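Local coordinates for protein xyloglucan-specific endo-beta-1,4-glucanase BoGH5A (Bacteroides ovatus, PDB 3ZMR) that cuts the beta-1,4-glucan backbone of plant xyloglucans internally, with retention of configuration, releasing xyloglucan oligosaccharides, at residues Pro273-Asn285 with Gln307-Thr321. Sequence-based numbering, arbitrary orientation. Where two conformers were deposited one is given.
With EDO (1,2-ethanediol), chain G; EDO (1,2-ethanediol), chain J.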
loop_
_atom_site.group_PDB
_atom_site.type_symbol
_atom_site.label_atom_id
_atom_site.label_comp_id
_atom_site.label_asym_id
_atom_site.label_seq_id
_atom_site.Cartn_x
_atom_site.Cartn_y
_atom_site.Cartn_z
ATOM N N PRO A 273 13.746 2.916 -10.625
ATOM C CA PRO A 273 14.146 2.751 -9.225
ATOM C C PRO A 273 15.198 1.661 -9.029
ATOM O O PRO A 273 15.283 0.698 -9.816
ATOM C CB PRO A 273 12.823 2.357 -8.529
ATOM C CG PRO A 273 11.781 2.958 -9.404
ATOM C CD PRO A 273 12.297 2.723 -10.794
ATOM N N THR A 274 15.941 1.802 -7.951
ATOM C CA THR A 274 17.064 0.922 -7.647
ATOM C C THR A 274 16.685 -0.062 -6.550
ATOM O O THR A 274 15.653 0.105 -5.897
ATOM C CB THR A 274 18.226 1.752 -7.112
ATOM O OG1 THR A 274 17.832 2.351 -5.863
ATOM C CG2 THR A 274 18.631 2.853 -8.111
ATOM N N GLU A 275 17.521 -1.066 -6.325
ATOM C CA GLU A 275 17.283 -2.000 -5.242
ATOM C C GLU A 275 17.220 -1.299 -3.875
ATOM O O GLU A 275 16.373 -1.654 -3.014
ATOM C CB GLU A 275 18.276 -3.161 -5.312
ATOM C CG GLU A 275 17.998 -4.140 -6.469
ATOM C CD GLU A 275 16.552 -4.676 -6.545
ATOM O OE1 GLU A 275 15.932 -5.027 -5.508
ATOM O OE2 GLU A 275 16.015 -4.773 -7.673
ATOM N N GLU A 276 18.040 -0.264 -3.695
ATOM C CA GLU A 276 17.979 0.575 -2.499
ATOM C C GLU A 276 16.572 1.198 -2.342
ATOM O O GLU A 276 15.985 1.160 -1.256
ATOM C CB GLU A 276 19.045 1.678 -2.545
ATOM C CG GLU A 276 18.912 2.724 -1.467
ATOM C CD GLU A 276 19.916 3.856 -1.575
ATOM O OE1 GLU A 276 20.424 4.104 -2.682
ATOM O OE2 GLU A 276 20.170 4.534 -0.562
ATOM N N ASN A 277 16.053 1.774 -3.426
ATOM C CA ASN A 277 14.739 2.387 -3.375
ATOM C C ASN A 277 13.635 1.388 -2.963
ATOM O O ASN A 277 12.773 1.699 -2.110
ATOM C CB ASN A 277 14.331 2.998 -4.700
ATOM C CG ASN A 277 15.258 4.103 -5.202
ATOM O OD1 ASN A 277 15.393 4.223 -6.424
ATOM N ND2 ASN A 277 15.832 4.943 -4.322
ATOM N N TYR A 278 13.645 0.191 -3.557
ATOM C CA TYR A 278 12.655 -0.838 -3.171
ATOM C C TYR A 278 12.816 -1.303 -1.728
ATOM O O TYR A 278 11.831 -1.515 -1.018
ATOM C CB TYR A 278 12.648 -2.006 -4.141
ATOM C CG TYR A 278 12.261 -1.638 -5.548
ATOM C CD1 TYR A 278 11.021 -1.100 -5.851
ATOM C CD2 TYR A 278 13.165 -1.820 -6.592
ATOM C CE1 TYR A 278 10.684 -0.760 -7.144
ATOM C CE2 TYR A 278 12.833 -1.499 -7.900
ATOM C CZ TYR A 278 11.590 -0.939 -8.164
ATOM O OH TYR A 278 11.203 -0.620 -9.456
ATOM N N ARG A 279 14.055 -1.465 -1.284
ATOM C CA ARG A 279 14.315 -1.868 0.089
ATOM C C ARG A 279 13.778 -0.854 1.093
ATOM O O ARG A 279 13.104 -1.219 2.078
ATOM C CB ARG A 279 15.822 -2.133 0.299
ATOM C CG ARG A 279 16.172 -2.482 1.744
ATOM C CD ARG A 279 17.590 -3.037 1.893
ATOM N NE ARG A 279 18.561 -2.204 1.182
ATOM C CZ ARG A 279 18.968 -0.996 1.553
ATOM N NH1 ARG A 279 18.526 -0.440 2.682
ATOM N NH2 ARG A 279 19.855 -0.339 0.794
ATOM N N VAL A 280 14.046 0.415 0.840
ATOM C CA VAL A 280 13.670 1.447 1.770
ATOM C C VAL A 280 12.139 1.657 1.725
ATOM O O VAL A 280 11.490 1.812 2.753
ATOM C CB VAL A 280 14.436 2.761 1.514
ATOM C CG1 VAL A 280 13.892 3.852 2.414
ATOM C CG2 VAL A 280 15.931 2.556 1.747
ATOM N N GLN A 281 11.555 1.608 0.531
ATOM C CA GLN A 281 10.099 1.789 0.407
ATOM C C GLN A 281 9.326 0.603 1.001
ATOM O O GLN A 281 8.352 0.801 1.738
ATOM C CB GLN A 281 9.706 2.059 -1.039
ATOM C CG GLN A 281 8.217 2.239 -1.254
ATOM C CD GLN A 281 7.519 0.959 -1.639
ATOM O OE1 GLN A 281 8.078 0.092 -2.317
ATOM N NE2 GLN A 281 6.268 0.869 -1.246
ATOM N N ASN A 282 9.765 -0.624 0.732
ATOM C CA ASN A 282 9.185 -1.772 1.429
ATOM C C ASN A 282 9.335 -1.618 2.953
ATOM O O ASN A 282 8.403 -1.914 3.711
ATOM C CB ASN A 282 9.808 -3.072 0.945
ATOM C CG ASN A 282 9.197 -3.611 -0.347
ATOM O OD1 ASN A 282 7.977 -3.775 -0.459
ATOM N ND2 ASN A 282 10.058 -3.957 -1.294
ATOM N N GLY A 283 10.449 -1.013 3.378
ATOM C CA GLY A 283 10.667 -0.710 4.767
ATOM C C GLY A 283 9.619 0.215 5.388
ATOM O O GLY A 283 9.243 0.051 6.543
ATOM N N PHE A 284 9.176 1.220 4.636
ATOM C CA PHE A 284 8.101 2.130 5.109
ATOM C C PHE A 284 6.834 1.332 5.435
ATOM O O PHE A 284 6.141 1.606 6.421
ATOM C CB PHE A 284 7.769 3.219 4.076
ATOM C CG PHE A 284 8.916 4.199 3.777
ATOM C CD1 PHE A 284 9.893 4.511 4.712
ATOM C CD2 PHE A 284 9.007 4.799 2.531
ATOM C CE1 PHE A 284 10.932 5.405 4.399
ATOM C CE2 PHE A 284 9.998 5.710 2.215
ATOM C CZ PHE A 284 10.973 6.015 3.145
ATOM N N ASN A 285 6.492 0.386 4.561
ATOM C CA ASN A 285 5.338 -0.484 4.807
ATOM C C ASN A 285 5.487 -1.242 6.117
ATOM O O ASN A 285 4.556 -1.339 6.901
ATOM C CB ASN A 285 5.097 -1.472 3.663
ATOM C CG ASN A 285 4.614 -0.816 2.383
ATOM O OD1 ASN A 285 4.049 0.269 2.382
ATOM N ND2 ASN A 285 4.827 -1.513 1.278
ATOM N N GLN A 307 1.420 -0.471 0.316
ATOM C CA GLN A 307 1.460 -0.029 -1.068
ATOM C C GLN A 307 2.644 -0.560 -1.854
ATOM O O GLN A 307 3.763 -0.707 -1.327
ATOM C CB GLN A 307 1.533 1.495 -1.110
ATOM C CG GLN A 307 0.277 2.201 -0.628
ATOM C CD GLN A 307 -0.018 1.938 0.827
ATOM O OE1 GLN A 307 0.857 2.091 1.712
ATOM N NE2 GLN A 307 -1.253 1.554 1.108
ATOM N N ALA A 308 2.389 -0.850 -3.118
ATOM C CA ALA A 308 3.479 -1.069 -4.076
ATOM C C ALA A 308 4.263 0.228 -4.297
ATOM O O ALA A 308 3.767 1.322 -4.014
ATOM C CB ALA A 308 2.920 -1.567 -5.382
ATOM N N TYR A 309 5.485 0.084 -4.789
ATOM C CA TYR A 309 6.328 1.229 -5.115
ATOM C C TYR A 309 5.579 2.053 -6.181
ATOM O O TYR A 309 5.148 1.503 -7.185
ATOM C CB TYR A 309 7.692 0.770 -5.617
ATOM C CG TYR A 309 8.710 1.896 -5.677
ATOM C CD1 TYR A 309 8.766 2.751 -6.772
ATOM C CD2 TYR A 309 9.602 2.118 -4.631
ATOM C CE1 TYR A 309 9.671 3.801 -6.811
ATOM C CE2 TYR A 309 10.536 3.153 -4.678
ATOM C CZ TYR A 309 10.552 3.995 -5.766
ATOM O OH TYR A 309 11.486 5.009 -5.773
ATOM N N ASN A 310 5.426 3.371 -5.945
ATOM C CA ASN A 310 4.683 4.227 -6.893
ATOM C C ASN A 310 3.202 3.800 -7.027
ATOM O O ASN A 310 2.527 4.225 -7.967
ATOM C CB ASN A 310 5.292 4.176 -8.324
ATOM C CG ASN A 310 6.493 5.097 -8.546
ATOM O OD1 ASN A 310 6.973 5.810 -7.669
ATOM N ND2 ASN A 310 6.981 5.060 -9.763
ATOM N N THR A 311 2.731 2.920 -6.139
ATOM C CA THR A 311 1.445 2.150 -6.321
ATOM C C THR A 311 1.355 1.504 -7.734
ATOM O O THR A 311 0.282 1.279 -8.274
ATOM C CB THR A 311 0.175 2.941 -5.989
ATOM O OG1 THR A 311 0.095 4.102 -6.826
ATOM C CG2 THR A 311 0.147 3.315 -4.544
ATOM N N ASP A 312 2.508 1.161 -8.300
ATOM C CA ASP A 312 2.538 0.677 -9.691
ATOM C C ASP A 312 2.375 -0.835 -9.745
ATOM O O ASP A 312 3.079 -1.571 -9.042
ATOM C CB ASP A 312 3.862 1.067 -10.353
ATOM C CG ASP A 312 3.963 0.592 -11.769
ATOM O OD1 ASP A 312 3.291 1.195 -12.628
ATOM O OD2 ASP A 312 4.650 -0.403 -12.037
ATOM N N VAL A 313 1.475 -1.304 -10.611
ATOM C CA VAL A 313 1.199 -2.727 -10.736
ATOM C C VAL A 313 2.440 -3.535 -11.101
ATOM O O VAL A 313 2.749 -4.535 -10.434
ATOM C CB VAL A 313 0.042 -3.008 -11.709
ATOM C CG1 VAL A 313 -0.101 -4.524 -11.945
ATOM C CG2 VAL A 313 -1.264 -2.426 -11.170
ATOM N N ALA A 314 3.159 -3.157 -12.155
ATOM C CA ALA A 314 4.305 -3.969 -12.573
ATOM C C ALA A 314 5.380 -3.989 -11.479
ATOM O O ALA A 314 6.022 -5.012 -11.255
ATOM C CB ALA A 314 4.864 -3.495 -13.915
ATOM N N LYS A 315 5.592 -2.863 -10.811
ATOM C CA LYS A 315 6.552 -2.812 -9.704
ATOM C C LYS A 315 6.111 -3.645 -8.492
ATOM O O LYS A 315 6.951 -4.133 -7.716
ATOM C CB LYS A 315 6.911 -1.378 -9.315
ATOM C CG LYS A 315 7.721 -0.635 -10.381
ATOM C CD LYS A 315 7.944 0.820 -10.025
ATOM C CE LYS A 315 8.786 1.535 -11.062
ATOM N NZ LYS A 315 8.104 1.648 -12.366
ATOM N N ALA A 316 4.798 -3.764 -8.295
ATOM C CA ALA A 316 4.290 -4.660 -7.235
ATOM C C ALA A 316 4.721 -6.093 -7.526
ATOM O O ALA A 316 5.313 -6.786 -6.689
ATOM C CB ALA A 316 2.768 -4.577 -7.129
ATOM N N VAL A 317 4.409 -6.546 -8.730
ATOM C CA VAL A 317 4.697 -7.904 -9.142
ATOM C C VAL A 317 6.195 -8.186 -9.034
ATOM O O VAL A 317 6.607 -9.252 -8.573
ATOM C CB VAL A 317 4.191 -8.153 -10.576
ATOM C CG1 VAL A 317 4.656 -9.500 -11.115
ATOM C CG2 VAL A 317 2.662 -8.083 -10.626
ATOM N N ALA A 318 7.023 -7.226 -9.453
ATOM C CA ALA A 318 8.484 -7.439 -9.500
ATOM C C ALA A 318 9.200 -7.221 -8.159
ATOM O O ALA A 318 10.259 -7.815 -7.906
ATOM C CB ALA A 318 9.105 -6.543 -10.580
ATOM N N HIS A 319 8.672 -6.344 -7.307
ATOM C CA HIS A 319 9.452 -5.868 -6.158
ATOM C C HIS A 319 8.763 -5.784 -4.802
ATOM O O HIS A 319 9.433 -5.547 -3.793
ATOM C CB HIS A 319 10.033 -4.475 -6.463
ATOM C CG HIS A 319 10.804 -4.410 -7.741
ATOM N ND1 HIS A 319 12.053 -4.963 -7.873
ATOM C CD2 HIS A 319 10.506 -3.844 -8.936
ATOM C CE1 HIS A 319 12.491 -4.751 -9.101
ATOM N NE2 HIS A 319 11.574 -4.061 -9.761
ATOM N N PHE A 320 7.443 -5.889 -4.741
ATOM C CA PHE A 320 6.753 -5.757 -3.455
ATOM C C PHE A 320 7.049 -6.987 -2.612
ATOM O O PHE A 320 6.963 -8.122 -3.116
ATOM C CB PHE A 320 5.226 -5.588 -3.655
ATOM C CG PHE A 320 4.443 -5.727 -2.373
ATOM C CD1 PHE A 320 4.292 -4.643 -1.520
ATOM C CD2 PHE A 320 3.857 -6.935 -2.017
ATOM C CE1 PHE A 320 3.558 -4.766 -0.355
ATOM C CE2 PHE A 320 3.112 -7.055 -0.870
ATOM C CZ PHE A 320 3.012 -5.987 -0.025
ATOM N N THR A 321 7.384 -6.750 -1.349
ATOM C CA THR A 321 7.522 -7.823 -0.359
ATOM C C THR A 321 6.490 -7.654 0.767
ATOM O O THR A 321 6.230 -6.559 1.223
ATOM C CB THR A 321 8.956 -7.880 0.203
ATOM O OG1 THR A 321 9.261 -6.657 0.892
ATOM C CG2 THR A 321 9.959 -8.144 -0.925
HETATM C C1 EDO G . 9.352 -3.343 -12.202
HETATM O O1 EDO G . 8.408 -2.937 -13.183
HETATM C C2 EDO G . 10.768 -2.804 -12.430
HETATM O O2 EDO G . 11.718 -3.865 -12.535
HETATM C C1 EDO J . 1.589 3.988 -11.122
HETATM O O1 EDO J . 1.354 3.150 -12.276
HETATM C C2 EDO J . 0.284 4.328 -10.396
HETATM O O2 EDO J . -0.517 5.192 -11.219
HETATM O O HOH W 1 13.398 -6.236 -5.937
HETATM O O HOH W 2 6.343 -3.949 1.688
HETATM O O HOH W 3 2.039 1.218 4.106
#
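Tyr278, on the helix that precedes barrel strand 304-307, lays its ring face to face on the imidazole of His319, the two planes 10° apart and their centroids separated by 3.6 Å. Round its rim, Tyr278 has the CD of Lys315 at its edge, and it turns its own edge to the face of Tyr309 in a T-shaped pair, planes at 68°. Pro273 also packs on the Tyr309 ring, its CG 3.4 Å from Tyr309 CE1. Gln281 runs aslant across the Tyr309 side chain, its amide nearly perpendicular to the ring and OE1 at the ring's edge. The bend at chi2 (-94°) then carries Gln281 NE2 to the Gln307 carbonyl, where NE2 and O are 3.0 Å apart. Asn285 ND2 donates to the same Gln307 O at 2.9 Å from the opposite face of the carbonyl plane, so two side-chain amides grip the end of the strand. Asn282 clasps the main chain at His319 and Thr321: its ND2 donates to His319 O at 3.0 Å, while its OD1 accepts an almost linear bond from Thr321 N at 3.2 Å. A water joins Glu275 OE1 to His319 ND1. Replacing Tyr278 with an alanine would probably leave the His319 imidazole without its stacking partner and open a gap beside Tyr309. Gln307 also bonds through its side chain to Thr260 and Glu334, close to the substrate-binding Asn261. Within the (beta/alpha)8 barrel of this family 5 hydrolase, the contact thus ties the helix to the strand's exit and the following loop by an aromatic cluster flanked by amide-to-backbone bonds, which give side-chain partners to main-chain groups of Gln307, His319 and Thr321.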